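Local coordinates for oligopeptide-binding protein oppA (Lactococcus lactis, PDB 3DRF) that captures oligopeptides in a closing, two-lobed "Venus fly-trap" cavity for the Opp ABC transporter, supporting uptake of peptides longer than three residues, at residues A[278-283]-A[351-356]; A[295-300]-A[555-560]; A[340-345]-A[538-543]; A[414-419]-A[448-453]. One frame throughout, in Å; residues are numbered along the deposited sequence. Where two conformers were deposited one is given.

Overall arrangement
From the N terminus, the loop after strand 274-276 (278-283) comes first, then strand 292-307, which contributes 295-300. Contact 1 closes its loop when 351-356 follows helix 342-349, whose first turn belongs to contact 3. Contact 4 opens only after contact 1 has closed, and joins 414-419 to 448-453 across helix 422-435 and strand 439-442. Contact 3 closes at strand 536-549, and contact 2 last, at 555-560. Contact 1 thus crosses both contact 2 and contact 3, whereas contact 4 nests inside contact 3, itself nested inside contact 2. Contacts 1, 2 and 3 reach one mixed sheet; Ser-281 and Asp-419 join contacts 1 and 4 by a hydrogen bond.

Contact 1 of 4, residues A[278-283]-A[351-356]; sequences MVSSQY and NGLSTP
Asn-351 and Leu-353 carry this contact, the one by a polar grip on Ser-280 and the other by packing against Tyr-283. Asn-351 ND2 gives a nearly straight hydrogen bond to Ser-280 O at 3.0 Å (167° at the hydrogen), with the acceptor close to the plane of the amide. A second, weak bond runs from the same ND2 to Ser-281 O at 3.2 Å. Leu-353 crosses Tyr-283 at about a right angle. Its CD1 touches Tyr-283 CG at 3.5 Å, while CD2 makes a CH-pi contact over the ring face, off-centre toward the rim.

Behind this shell, Ser-280 O also accepts from Tyr-283 N, a bond of the short 3-10 turn. Tyr-283 holds CG anti to its backbone N (chi1 -173°), which puts CG against Leu-353 CD1. Asn-351, just past helix 342-349, is the first residue to leave helical angles and has positive phi, which asparagine tolerates well. Backbone bonds of Leu-353 to Leu-543 fix this loop to strand 536-549, and Tyr-545 meets the Tyr-283 ring.

A carboxamide is apt here: its NH2 can serve one carbonyl well and the next one weakly, so a turn is tied to a helix end without any charge.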
loop_
_atom_site.group_PDB
_atom_site.type_symbol
_atom_site.label_atom_id
_atom_site.label_comp_id
_atom_site.label_asym_id
_atom_site.label_seq_id
_atom_site.Cartn_x
_atom_site.Cartn_y
_atom_site.Cartn_z
ATOM N N MET A 278 -12.806 1.814 8.994
ATOM C CA MET A 278 -14.226 1.604 8.700
ATOM C C MET A 278 -14.637 2.095 7.324
ATOM O O MET A 278 -14.202 3.124 6.908
ATOM C CB MET A 278 -15.112 2.255 9.776
ATOM C CG MET A 278 -14.987 1.548 11.119
ATOM S SD MET A 278 -16.136 2.243 12.360
ATOM C CE MET A 278 -17.742 1.674 11.730
ATOM N N VAL A 279 -15.483 1.313 6.668
ATOM C CA VAL A 279 -15.946 1.580 5.306
ATOM C C VAL A 279 -16.821 2.866 5.255
ATOM O O VAL A 279 -17.527 3.210 6.181
ATOM C CB VAL A 279 -16.738 0.382 4.721
ATOM C CG1 VAL A 279 -15.762 -0.771 4.365
ATOM C CG2 VAL A 279 -17.908 -0.073 5.607
ATOM N N SER A 280 -16.771 3.521 4.118
ATOM C CA SER A 280 -17.512 4.757 3.895
ATOM C C SER A 280 -19.026 4.595 4.068
ATOM O O SER A 280 -19.694 5.528 4.496
ATOM C CB SER A 280 -17.221 5.281 2.490
ATOM O OG SER A 280 -15.855 5.663 2.356
ATOM N N SER A 281 -19.548 3.409 3.780
ATOM C CA SER A 281 -21.009 3.192 3.829
ATOM C C SER A 281 -21.583 3.260 5.261
ATOM O O SER A 281 -22.746 3.427 5.418
ATOM C CB SER A 281 -21.403 1.874 3.193
ATOM O OG SER A 281 -20.826 0.782 3.893
ATOM N N GLN A 282 -20.744 3.099 6.272
ATOM C CA GLN A 282 -21.168 3.178 7.665
ATOM C C GLN A 282 -21.046 4.544 8.317
ATOM O O GLN A 282 -21.349 4.715 9.435
ATOM C CB GLN A 282 -20.353 2.120 8.473
ATOM C CG GLN A 282 -20.707 0.664 8.093
ATOM C CD GLN A 282 -19.787 -0.349 8.682
ATOM O OE1 GLN A 282 -18.760 -0.040 9.203
ATOM N NE2 GLN A 282 -20.177 -1.572 8.567
ATOM N N TYR A 283 -20.560 5.517 7.573
ATOM C CA TYR A 283 -20.239 6.844 8.114
ATOM C C TYR A 283 -21.439 7.532 8.796
ATOM O O TYR A 283 -21.298 8.095 9.850
ATOM C CB TYR A 283 -19.670 7.730 6.982
ATOM C CG TYR A 283 -19.120 9.089 7.413
ATOM C CD1 TYR A 283 -18.249 9.229 8.511
ATOM C CD2 TYR A 283 -19.370 10.214 6.660
ATOM C CE1 TYR A 283 -17.713 10.436 8.845
ATOM C CE2 TYR A 283 -18.835 11.417 7.014
ATOM C CZ TYR A 283 -18.020 11.523 8.099
ATOM O OH TYR A 283 -17.431 12.744 8.446
ATOM N N ASN A 351 -21.584 8.034 1.338
ATOM C CA ASN A 351 -21.844 9.116 2.324
ATOM C C ASN A 351 -20.926 10.316 2.160
ATOM O O ASN A 351 -20.521 10.914 3.095
ATOM C CB ASN A 351 -21.808 8.561 3.756
ATOM C CG ASN A 351 -22.892 7.595 3.979
ATOM O OD1 ASN A 351 -24.036 7.915 3.759
ATOM N ND2 ASN A 351 -22.569 6.422 4.365
ATOM N N GLY A 352 -20.612 10.622 0.904
ATOM C CA GLY A 352 -19.766 11.762 0.593
ATOM C C GLY A 352 -18.259 11.570 0.778
ATOM O O GLY A 352 -17.533 12.477 0.490
ATOM N N LEU A 353 -17.803 10.392 1.204
ATOM C CA LEU A 353 -16.399 10.210 1.526
ATOM C C LEU A 353 -15.544 9.815 0.337
ATOM O O LEU A 353 -14.394 10.076 0.371
ATOM C CB LEU A 353 -16.261 9.165 2.611
ATOM C CG LEU A 353 -16.836 9.559 3.963
ATOM C CD1 LEU A 353 -16.908 8.275 4.764
ATOM C CD2 LEU A 353 -15.881 10.490 4.645
ATOM N N SER A 354 -16.154 9.235 -0.683
ATOM C CA SER A 354 -15.413 8.786 -1.890
ATOM C C SER A 354 -15.717 9.707 -3.052
ATOM O O SER A 354 -16.859 9.990 -3.325
ATOM C CB SER A 354 -15.790 7.351 -2.261
ATOM O OG SER A 354 -15.407 6.469 -1.251
ATOM N N THR A 355 -14.694 10.099 -3.756
ATOM C CA THR A 355 -14.792 10.952 -4.920
ATOM C C THR A 355 -14.186 10.207 -6.127
ATOM O O THR A 355 -13.077 9.792 -6.063
ATOM C CB THR A 355 -13.996 12.272 -4.700
ATOM O OG1 THR A 355 -14.523 12.961 -3.537
ATOM C CG2 THR A 355 -14.123 13.156 -5.919
ATOM N N PRO A 356 -14.922 10.104 -7.218
ATOM C CA PRO A 356 -14.375 9.424 -8.408
ATOM C C PRO A 356 -13.039 10.073 -8.806
ATOM O O PRO A 356 -12.976 11.288 -8.942
ATOM C CB PRO A 356 -15.427 9.707 -9.509
ATOM C CG PRO A 356 -16.749 9.765 -8.698
ATOM C CD PRO A 356 -16.349 10.500 -7.431
#

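Contact 2 of 4, residues A[295-300]-A[555-560]; sequences LGQQAM and MTLDYG
Tyr-559 and Gln-297 supply the direct hydrogen bonds between strand 292-307 and the C-terminal loop. The phenol is the donor in the shorter of them, Tyr-559 OH to Gln-298 O at 2.7 Å, approaching nearly along the C=O axis with the acceptor in the plane of the ring at its edge. Gln-297 NE2 donates to Leu-557 O at 3.0 Å, a bent bond (138° at the hydrogen) tilted from the amide plane. The glutamine holds CG in the crowded position between its backbone N and carbonyl carbon (chi1 68°), and beyond that its chain is extended. Its amide is only 11° from parallel to the Tyr-559 ring, and Gln-297 CD lies 3.3 Å from Tyr-559 OH. Asn-544, on the neighbouring strand 536-549, donates to Gln-297 OE1, so both ends of the amide are held.

Apolar contacts occupy the start of the segments. Leu-295 CB meets Leu-557 CD1 at 3.8 Å, and Leu-295 CD1 lies as far from Met-555 CG; branched and flexible side chains suit such a fit.

Water adds two bridges. One water gives a proton to Tyr-559 OH at 2.9 Å and accepts from Met-300 N; another links Asp-558 OD1, more weakly, to Gly-296 O. Within the loop, Thr-556 OG1 accepts from Asp-558 N, an ST turn.

Since Tyr-559 OH both donates and accepts, this neutral hydroxyl joins a strand carbonyl and, through water, the backbone N of Met-300.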
loop_
_atom_site.group_PDB
_atom_site.type_symbol
_atom_site.label_atom_id
_atom_site.label_comp_id
_atom_site.label_asym_id
_atom_site.label_seq_id
_atom_site.Cartn_x
_atom_site.Cartn_y
_atom_site.Cartn_z
ATOM N N LEU A 295 -13.132 11.596 13.978
ATOM C CA LEU A 295 -11.983 12.282 13.404
ATOM C C LEU A 295 -11.928 12.012 11.913
ATOM O O LEU A 295 -12.485 11.069 11.490
ATOM C CB LEU A 295 -10.705 11.788 14.081
ATOM C CG LEU A 295 -10.669 11.844 15.625
ATOM C CD1 LEU A 295 -9.336 11.295 16.105
ATOM C CD2 LEU A 295 -10.829 13.285 16.009
ATOM N N GLY A 296 -11.223 12.841 11.165
ATOM C CA GLY A 296 -11.125 12.717 9.698
ATOM C C GLY A 296 -9.754 13.112 9.190
ATOM O O GLY A 296 -9.017 13.800 9.827
ATOM N N GLN A 297 -9.451 12.638 7.990
ATOM C CA GLN A 297 -8.270 13.077 7.274
ATOM C C GLN A 297 -8.437 12.775 5.777
ATOM O O GLN A 297 -9.185 11.927 5.383
ATOM C CB GLN A 297 -6.992 12.381 7.821
ATOM C CG GLN A 297 -6.967 10.841 7.499
ATOM C CD GLN A 297 -5.793 10.000 8.063
ATOM O OE1 GLN A 297 -5.775 8.867 7.817
ATOM N NE2 GLN A 297 -4.930 10.571 8.855
ATOM N N GLN A 298 -7.704 13.513 4.965
ATOM C CA GLN A 298 -7.486 13.097 3.561
ATOM C C GLN A 298 -6.727 11.797 3.542
ATOM O O GLN A 298 -5.729 11.680 4.154
ATOM C CB GLN A 298 -6.666 14.119 2.798
ATOM C CG GLN A 298 -7.296 15.486 2.679
ATOM C CD GLN A 298 -6.477 16.386 1.752
ATOM O OE1 GLN A 298 -5.413 16.751 2.075
ATOM N NE2 GLN A 298 -6.988 16.626 0.581
ATOM N N ALA A 299 -7.288 10.799 2.903
ATOM C CA ALA A 299 -6.659 9.468 2.865
ATOM C C ALA A 299 -5.468 9.511 1.855
ATOM O O ALA A 299 -5.563 10.019 0.778
ATOM C CB ALA A 299 -7.646 8.394 2.525
ATOM N N MET A 300 -4.383 8.939 2.265
ATOM C CA MET A 300 -3.287 8.796 1.322
ATOM C C MET A 300 -3.573 7.451 0.622
ATOM O O MET A 300 -3.162 6.418 1.075
ATOM C CB MET A 300 -1.976 8.770 2.070
ATOM C CG MET A 300 -0.875 9.388 1.242
ATOM S SD MET A 300 0.248 10.223 2.378
ATOM C CE MET A 300 0.496 8.847 3.350
ATOM N N MET A 555 -6.047 11.133 21.038
ATOM C CA MET A 555 -6.086 10.484 19.738
ATOM C C MET A 555 -6.204 11.561 18.627
ATOM O O MET A 555 -6.796 12.582 18.840
ATOM C CB MET A 555 -7.222 9.486 19.648
ATOM C CG MET A 555 -7.388 8.813 18.301
ATOM S SD MET A 555 -5.955 7.811 17.736
ATOM C CE MET A 555 -6.366 7.513 16.032
ATOM N N THR A 556 -5.597 11.276 17.473
ATOM C CA THR A 556 -5.592 12.280 16.396
ATOM C C THR A 556 -5.432 11.596 15.070
ATOM O O THR A 556 -4.891 10.536 14.986
ATOM C CB THR A 556 -4.439 13.292 16.610
ATOM O OG1 THR A 556 -4.573 14.371 15.706
ATOM C CG2 THR A 556 -3.051 12.645 16.376
ATOM N N LEU A 557 -5.908 12.249 14.027
ATOM C CA LEU A 557 -5.637 11.848 12.646
ATOM C C LEU A 557 -4.796 12.909 11.905
ATOM O O LEU A 557 -4.700 12.914 10.705
ATOM C CB LEU A 557 -6.916 11.493 11.875
ATOM C CG LEU A 557 -7.653 10.205 12.247
ATOM C CD1 LEU A 557 -8.817 9.997 11.277
ATOM C CD2 LEU A 557 -6.691 8.953 12.176
ATOM N N ASP A 558 -4.201 13.804 12.646
ATOM C CA ASP A 558 -3.386 14.856 12.075
ATOM C C ASP A 558 -2.059 14.266 11.592
ATOM O O ASP A 558 -1.438 13.504 12.303
ATOM C CB ASP A 558 -3.071 15.914 13.120
ATOM C CG ASP A 558 -4.317 16.679 13.633
ATOM O OD1 ASP A 558 -5.418 16.537 13.170
ATOM O OD2 ASP A 558 -4.154 17.424 14.577
ATOM N N TYR A 559 -1.634 14.651 10.394
ATOM C CA TYR A 559 -0.358 14.220 9.903
ATOM C C TYR A 559 0.720 15.016 10.617
ATOM O O TYR A 559 0.495 16.125 11.022
ATOM C CB TYR A 559 -0.286 14.344 8.360
ATOM C CG TYR A 559 -1.216 13.392 7.597
ATOM C CD1 TYR A 559 -1.055 12.040 7.698
ATOM C CD2 TYR A 559 -2.266 13.874 6.799
ATOM C CE1 TYR A 559 -1.898 11.158 7.016
ATOM C CE2 TYR A 559 -3.100 13.003 6.115
ATOM C CZ TYR A 559 -2.905 11.640 6.240
ATOM O OH TYR A 559 -3.688 10.712 5.588
ATOM N N GLY A 560 1.851 14.407 10.790
ATOM C CA GLY A 560 2.850 15.093 11.605
ATOM C C GLY A 560 2.819 14.859 13.148
ATOM O O GLY A 560 3.686 15.291 13.857
HETATM O O HOH W 1 -6.925 16.238 10.692
HETATM O O HOH W 2 -4.306 7.958 4.958
#

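Contact 3 of 4, residues A[340-345]-A[538-543]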
loop_
_atom_site.group_PDB
_atom_site.type_symbol
_atom_site.label_atom_id
_atom_site.label_comp_id
_atom_site.label_asym_id
_atom_site.label_seq_id
_atom_site.Cartn_x
_atom_site.Cartn_y
_atom_site.Cartn_z
ATOM N N ARG A 340 -18.161 2.039 -16.714
ATOM C CA ARG A 340 -18.505 2.047 -15.275
ATOM C C ARG A 340 -19.206 3.364 -14.885
ATOM O O ARG A 340 -19.013 4.379 -15.468
ATOM C CB ARG A 340 -17.250 1.867 -14.349
ATOM C CG ARG A 340 -16.614 0.448 -14.437
ATOM C CD ARG A 340 -15.678 0.197 -13.229
ATOM N NE ARG A 340 -14.598 1.190 -13.184
ATOM C CZ ARG A 340 -13.744 1.262 -12.175
ATOM N NH1 ARG A 340 -12.829 2.174 -12.192
ATOM N NH2 ARG A 340 -13.844 0.408 -11.173
ATOM N N ASN A 341 -20.047 3.228 -13.851
ATOM C CA ASN A 341 -20.741 4.338 -13.247
ATOM C C ASN A 341 -20.262 4.616 -11.813
ATOM O O ASN A 341 -21.006 4.544 -10.883
ATOM C CB ASN A 341 -22.273 4.070 -13.259
ATOM C CG ASN A 341 -22.658 2.778 -12.580
ATOM O OD1 ASN A 341 -21.915 1.897 -12.428
ATOM N ND2 ASN A 341 -23.911 2.715 -12.166
ATOM N N VAL A 342 -18.989 4.986 -11.703
ATOM C CA VAL A 342 -18.367 5.120 -10.390
ATOM C C VAL A 342 -19.024 6.269 -9.587
ATOM O O VAL A 342 -19.221 6.142 -8.431
ATOM C CB VAL A 342 -16.833 5.349 -10.538
ATOM C CG1 VAL A 342 -16.219 5.599 -9.221
ATOM C CG2 VAL A 342 -16.206 4.138 -11.220
ATOM N N ALA A 343 -19.350 7.378 -10.240
ATOM C CA ALA A 343 -20.006 8.503 -9.560
ATOM C C ALA A 343 -21.385 8.074 -8.999
ATOM O O ALA A 343 -21.683 8.368 -7.873
ATOM C CB ALA A 343 -20.131 9.706 -10.540
ATOM N N GLU A 344 -22.182 7.364 -9.788
ATOM C CA GLU A 344 -23.462 6.871 -9.283
ATOM C C GLU A 344 -23.281 5.961 -8.052
ATOM O O GLU A 344 -23.985 6.072 -7.108
ATOM C CB GLU A 344 -24.221 6.108 -10.377
ATOM C CG GLU A 344 -24.824 6.952 -11.471
ATOM C CD GLU A 344 -25.761 6.176 -12.355
ATOM O OE1 GLU A 344 -25.839 4.967 -12.340
ATOM O OE2 GLU A 344 -26.448 6.913 -13.058
ATOM N N VAL A 345 -22.300 5.061 -8.081
ATOM C CA VAL A 345 -22.003 4.167 -6.951
ATOM C C VAL A 345 -21.586 4.990 -5.740
ATOM O O VAL A 345 -22.085 4.796 -4.685
ATOM C CB VAL A 345 -20.886 3.156 -7.376
ATOM C CG1 VAL A 345 -20.310 2.465 -6.166
ATOM C CG2 VAL A 345 -21.466 2.160 -8.417
ATOM N N PRO A 538 -8.164 4.511 -12.864
ATOM C CA PRO A 538 -8.325 5.050 -11.495
ATOM C C PRO A 538 -9.801 4.930 -11.092
ATOM O O PRO A 538 -10.656 5.173 -11.886
ATOM C CB PRO A 538 -7.944 6.527 -11.626
ATOM C CG PRO A 538 -7.110 6.598 -12.909
ATOM C CD PRO A 538 -7.712 5.560 -13.814
ATOM N N THR A 539 -10.072 4.613 -9.863
ATOM C CA THR A 539 -11.474 4.466 -9.370
ATOM C C THR A 539 -11.855 5.628 -8.421
ATOM O O THR A 539 -12.532 6.509 -8.791
ATOM C CB THR A 539 -11.687 3.046 -8.768
ATOM O OG1 THR A 539 -11.296 2.104 -9.767
ATOM C CG2 THR A 539 -13.180 2.847 -8.430
ATOM N N ASN A 540 -11.378 5.550 -7.190
ATOM C CA ASN A 540 -11.691 6.560 -6.137
ATOM C C ASN A 540 -10.500 7.156 -5.357
ATOM O O ASN A 540 -9.490 6.532 -5.123
ATOM C CB ASN A 540 -12.624 5.964 -5.086
ATOM C CG ASN A 540 -14.052 5.810 -5.569
ATOM O OD1 ASN A 540 -14.660 4.817 -5.334
ATOM N ND2 ASN A 540 -14.527 6.759 -6.182
ATOM N N PHE A 541 -10.705 8.412 -4.975
ATOM C CA PHE A 541 -10.020 9.068 -3.872
ATOM C C PHE A 541 -10.984 9.018 -2.680
ATOM O O PHE A 541 -12.160 8.842 -2.848
ATOM C CB PHE A 541 -9.707 10.529 -4.211
ATOM C CG PHE A 541 -8.865 10.741 -5.482
ATOM C CD1 PHE A 541 -7.756 9.942 -5.814
ATOM C CD2 PHE A 541 -9.156 11.780 -6.288
ATOM C CE1 PHE A 541 -7.009 10.231 -6.973
ATOM C CE2 PHE A 541 -8.402 12.040 -7.397
ATOM C CZ PHE A 541 -7.348 11.257 -7.730
ATOM N N MET A 542 -10.429 9.208 -1.493
ATOM C CA MET A 542 -11.218 9.080 -0.271
ATOM C C MET A 542 -10.747 9.971 0.860
ATOM O O MET A 542 -9.629 10.416 0.894
ATOM C CB MET A 542 -11.152 7.604 0.229
ATOM C CG MET A 542 -12.377 7.042 0.957
ATOM S SD MET A 542 -12.251 5.245 0.841
ATOM C CE MET A 542 -10.704 4.975 1.616
ATOM N N LEU A 543 -11.702 10.215 1.758
ATOM C CA LEU A 543 -11.430 10.692 3.118
ATOM C C LEU A 543 -11.593 9.518 4.072
ATOM O O LEU A 543 -12.472 8.750 3.891
ATOM C CB LEU A 543 -12.438 11.787 3.568
ATOM C CG LEU A 543 -12.552 13.022 2.706
ATOM C CD1 LEU A 543 -13.671 13.999 3.262
ATOM C CD2 LEU A 543 -11.224 13.650 2.658
HETATM O O HOH W 3 -11.802 -0.351 -8.855
HETATM O O HOH W 4 -13.107 5.418 -13.045
#
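Arg-340 and Val-342, at the start of helix 342-349, meet strand 536-549 at a classic beta bulge, where Thr-539 and Asn-540 both face Ser-303. The tight part is the guanidinium on the threonine. Arg-340 NH1 donates to Thr-539 OG1 at 2.9 Å, nearly straight (165° at the hydrogen), and the hydroxyl lies at the edge of the guanidinium, almost exactly in its plane. The arginine chain runs extended to CD and then bends at chi3 (-60°), and the Arg-340 and Thr-539 side chains cross at about a right angle. Val-342 CG2 lies 3.8 Å above one face of the guanidinium, off-centre, and Tyr-429 of helix 422-435 adds a cation-pi contact. Arginine suits this buried place because its flat cation can be packed over its face while it donates at its rim. An alanine here would probably leave Thr-539 OG1 without its NH1 donor and Tyr-429 without its cation, and open a gap beneath Val-342 CG2.

The looser part is the valine flank and the watered rim. Val-342 CG1 stands 3.7 Å from Asn-540 ND2, in mere van der Waals contact, as the two side chains slide past each other in opposite directions; the amide's stronger tie is to Asp-346. At the rim, one water accepts weakly from Arg-340 NH1 and lies 2.7 Å from Pro-538 O. Another accepts from Arg-340 NH2 at 3.2 Å, in the guanidinium plane, and lies 2.7 Å from Thr-539 OG1.

Contact 4 of 4, residues A[414-419]-A[448-453]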
loop_
_atom_site.group_PDB
_atom_site.type_symbol
_atom_site.label_atom_id
_atom_site.label_comp_id
_atom_site.label_asym_id
_atom_site.label_seq_id
_atom_site.Cartn_x
_atom_site.Cartn_y
_atom_site.Cartn_z
ATOM N N ALA A 414 -12.317 -10.718 -11.056
ATOM C CA ALA A 414 -11.957 -11.131 -9.681
ATOM C C ALA A 414 -12.321 -10.007 -8.654
ATOM O O ALA A 414 -11.473 -9.353 -8.105
ATOM C CB ALA A 414 -10.444 -11.493 -9.585
ATOM N N ALA A 415 -13.601 -9.760 -8.478
ATOM C CA ALA A 415 -14.089 -8.799 -7.511
ATOM C C ALA A 415 -13.862 -9.363 -6.103
ATOM O O ALA A 415 -13.896 -10.547 -5.857
ATOM C CB ALA A 415 -15.577 -8.503 -7.766
ATOM N N ARG A 416 -13.613 -8.429 -5.199
ATOM C CA ARG A 416 -13.267 -8.740 -3.814
ATOM C C ARG A 416 -14.446 -8.603 -2.834
ATOM O O ARG A 416 -15.345 -7.853 -3.039
ATOM C CB ARG A 416 -12.131 -7.810 -3.359
ATOM C CG ARG A 416 -10.887 -7.839 -4.283
ATOM C CD ARG A 416 -9.685 -7.170 -3.632
ATOM N NE ARG A 416 -9.941 -5.786 -3.380
ATOM C CZ ARG A 416 -9.060 -4.979 -2.843
ATOM N NH1 ARG A 416 -7.906 -5.428 -2.474
ATOM N NH2 ARG A 416 -9.386 -3.755 -2.598
ATOM N N VAL A 417 -14.356 -9.368 -1.751
ATOM C CA VAL A 417 -15.262 -9.246 -0.631
ATOM C C VAL A 417 -15.116 -7.806 -0.137
ATOM O O VAL A 417 -14.064 -7.260 -0.157
ATOM C CB VAL A 417 -14.829 -10.269 0.480
ATOM C CG1 VAL A 417 -15.515 -9.979 1.871
ATOM C CG2 VAL A 417 -15.198 -11.683 0.008
ATOM N N GLY A 418 -16.231 -7.223 0.296
ATOM C CA GLY A 418 -16.223 -5.948 0.995
ATOM C C GLY A 418 -17.343 -5.898 2.022
ATOM O O GLY A 418 -17.617 -6.829 2.717
ATOM N N ASP A 419 -17.989 -4.744 2.077
ATOM C CA ASP A 419 -19.114 -4.500 2.987
ATOM C C ASP A 419 -20.394 -5.092 2.417
ATOM O O ASP A 419 -20.383 -5.813 1.465
ATOM C CB ASP A 419 -19.263 -2.976 3.285
ATOM C CG ASP A 419 -19.684 -2.134 2.072
ATOM O OD1 ASP A 419 -20.103 -2.655 1.079
ATOM O OD2 ASP A 419 -19.565 -0.903 2.161
ATOM N N MET A 448 -14.074 -12.608 -3.895
ATOM C CA MET A 448 -12.844 -13.251 -3.433
ATOM C C MET A 448 -12.405 -12.703 -2.075
ATOM O O MET A 448 -12.316 -11.527 -1.887
ATOM C CB MET A 448 -11.736 -13.008 -4.485
ATOM C CG MET A 448 -10.471 -13.871 -4.221
ATOM S SD MET A 448 -9.247 -13.771 -5.540
ATOM C CE MET A 448 -10.072 -14.740 -6.816
ATOM N N GLU A 449 -12.118 -13.598 -1.156
ATOM C CA GLU A 449 -11.595 -13.244 0.193
ATOM C C GLU A 449 -10.209 -12.528 0.070
ATOM O O GLU A 449 -9.404 -12.847 -0.769
ATOM C CB GLU A 449 -11.486 -14.541 1.037
ATOM C CG GLU A 449 -11.025 -14.326 2.502
ATOM C CD GLU A 449 -9.515 -14.360 2.682
ATOM O OE1 GLU A 449 -8.851 -15.051 1.924
ATOM O OE2 GLU A 449 -9.061 -13.706 3.588
ATOM N N PHE A 450 -10.018 -11.547 0.924
ATOM C CA PHE A 450 -8.876 -10.633 0.795
ATOM C C PHE A 450 -7.463 -11.285 0.846
ATOM O O PHE A 450 -6.678 -11.055 -0.003
ATOM C CB PHE A 450 -8.975 -9.505 1.813
ATOM C CG PHE A 450 -7.787 -8.547 1.775
ATOM C CD1 PHE A 450 -7.580 -7.649 0.722
ATOM C CD2 PHE A 450 -6.879 -8.550 2.793
ATOM C CE1 PHE A 450 -6.463 -6.772 0.739
ATOM C CE2 PHE A 450 -5.800 -7.675 2.807
ATOM C CZ PHE A 450 -5.597 -6.800 1.781
ATOM N N ASN A 451 -7.207 -12.112 1.861
ATOM C CA ASN A 451 -5.888 -12.748 1.958
ATOM C C ASN A 451 -5.623 -13.650 0.734
ATOM O O ASN A 451 -4.552 -13.632 0.229
ATOM C CB ASN A 451 -5.731 -13.530 3.296
ATOM C CG ASN A 451 -5.723 -12.630 4.536
ATOM O OD1 ASN A 451 -5.370 -11.487 4.501
ATOM N ND2 ASN A 451 -6.132 -13.208 5.649
ATOM N N SER A 452 -6.632 -14.373 0.286
ATOM C CA SER A 452 -6.537 -15.193 -0.929
ATOM C C SER A 452 -6.212 -14.328 -2.151
ATOM O O SER A 452 -5.355 -14.677 -2.973
ATOM C CB SER A 452 -7.850 -15.945 -1.161
ATOM O OG SER A 452 -8.041 -16.962 -0.192
ATOM N N TRP A 453 -6.886 -13.199 -2.250
ATOM C CA TRP A 453 -6.674 -12.269 -3.380
ATOM C C TRP A 453 -5.223 -11.748 -3.394
ATOM O O TRP A 453 -4.607 -11.714 -4.389
ATOM C CB TRP A 453 -7.653 -11.119 -3.276
ATOM C CG TRP A 453 -7.488 -10.048 -4.383
ATOM C CD1 TRP A 453 -8.045 -10.047 -5.605
ATOM C CD2 TRP A 453 -6.719 -8.875 -4.284
ATOM N NE1 TRP A 453 -7.678 -8.938 -6.283
ATOM C CE2 TRP A 453 -6.859 -8.179 -5.496
ATOM C CE3 TRP A 453 -5.941 -8.321 -3.272
ATOM C CZ2 TRP A 453 -6.211 -6.963 -5.751
ATOM C CZ3 TRP A 453 -5.318 -7.113 -3.511
ATOM C CH2 TRP A 453 -5.469 -6.434 -4.752
#
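Arg-416 lies over one face of the Trp-453 indole, its aliphatic part on the pyrrole side and its cation on the benzene side. CD sits 3.5 Å from the centroid of the five-membered ring, a CH-pi contact, while CZ is 4.3 Å from that of the six-membered ring, a cation-pi pair. The Arg-416 chain has CD anti to CA (chi2 -167°), which lays CD over the five-membered ring, and then bends at chi3 (-63°). The guanidinium is inclined 61° to the indole instead of lying flat on it, and Arg-416 NH1 comes to 3.3 Å from Trp-453 CZ3. That same NH1 lies in the plane of the Phe-450 ring, at its edge, 3.8 Å from Phe-450 CE1. An arginine serves well here, offering apolar methylenes to one part of the indole and a cation to the other.

The contact belongs to the peptide-binding cleft of this family 5 solute-binding protein: Arg-416 NH1 makes a weak hydrogen bond to the bound peptide's backbone, on which Phe-450 packs, and Trp-453 touches an apolar side chain of the peptide. An alanine in place of Trp-453 would probably leave the Arg-416 chain free to turn, and Thr-469 OG1 without its NE1 partner.

The backbones meet in a single bridge of parallel pattern. Met-448 N donates to Ala-415 O at 2.9 Å, and Met-448 O accepts from Val-417 N at 3.0 Å. Just beyond, Glu-449 N-caps helix 450-458. Its OE1 accepts from Ser-452 N at 2.8 Å and its OE2 from Asn-451 N, both donors lying above the carboxylate plane; Ser-43 OG is a further partner of OE2.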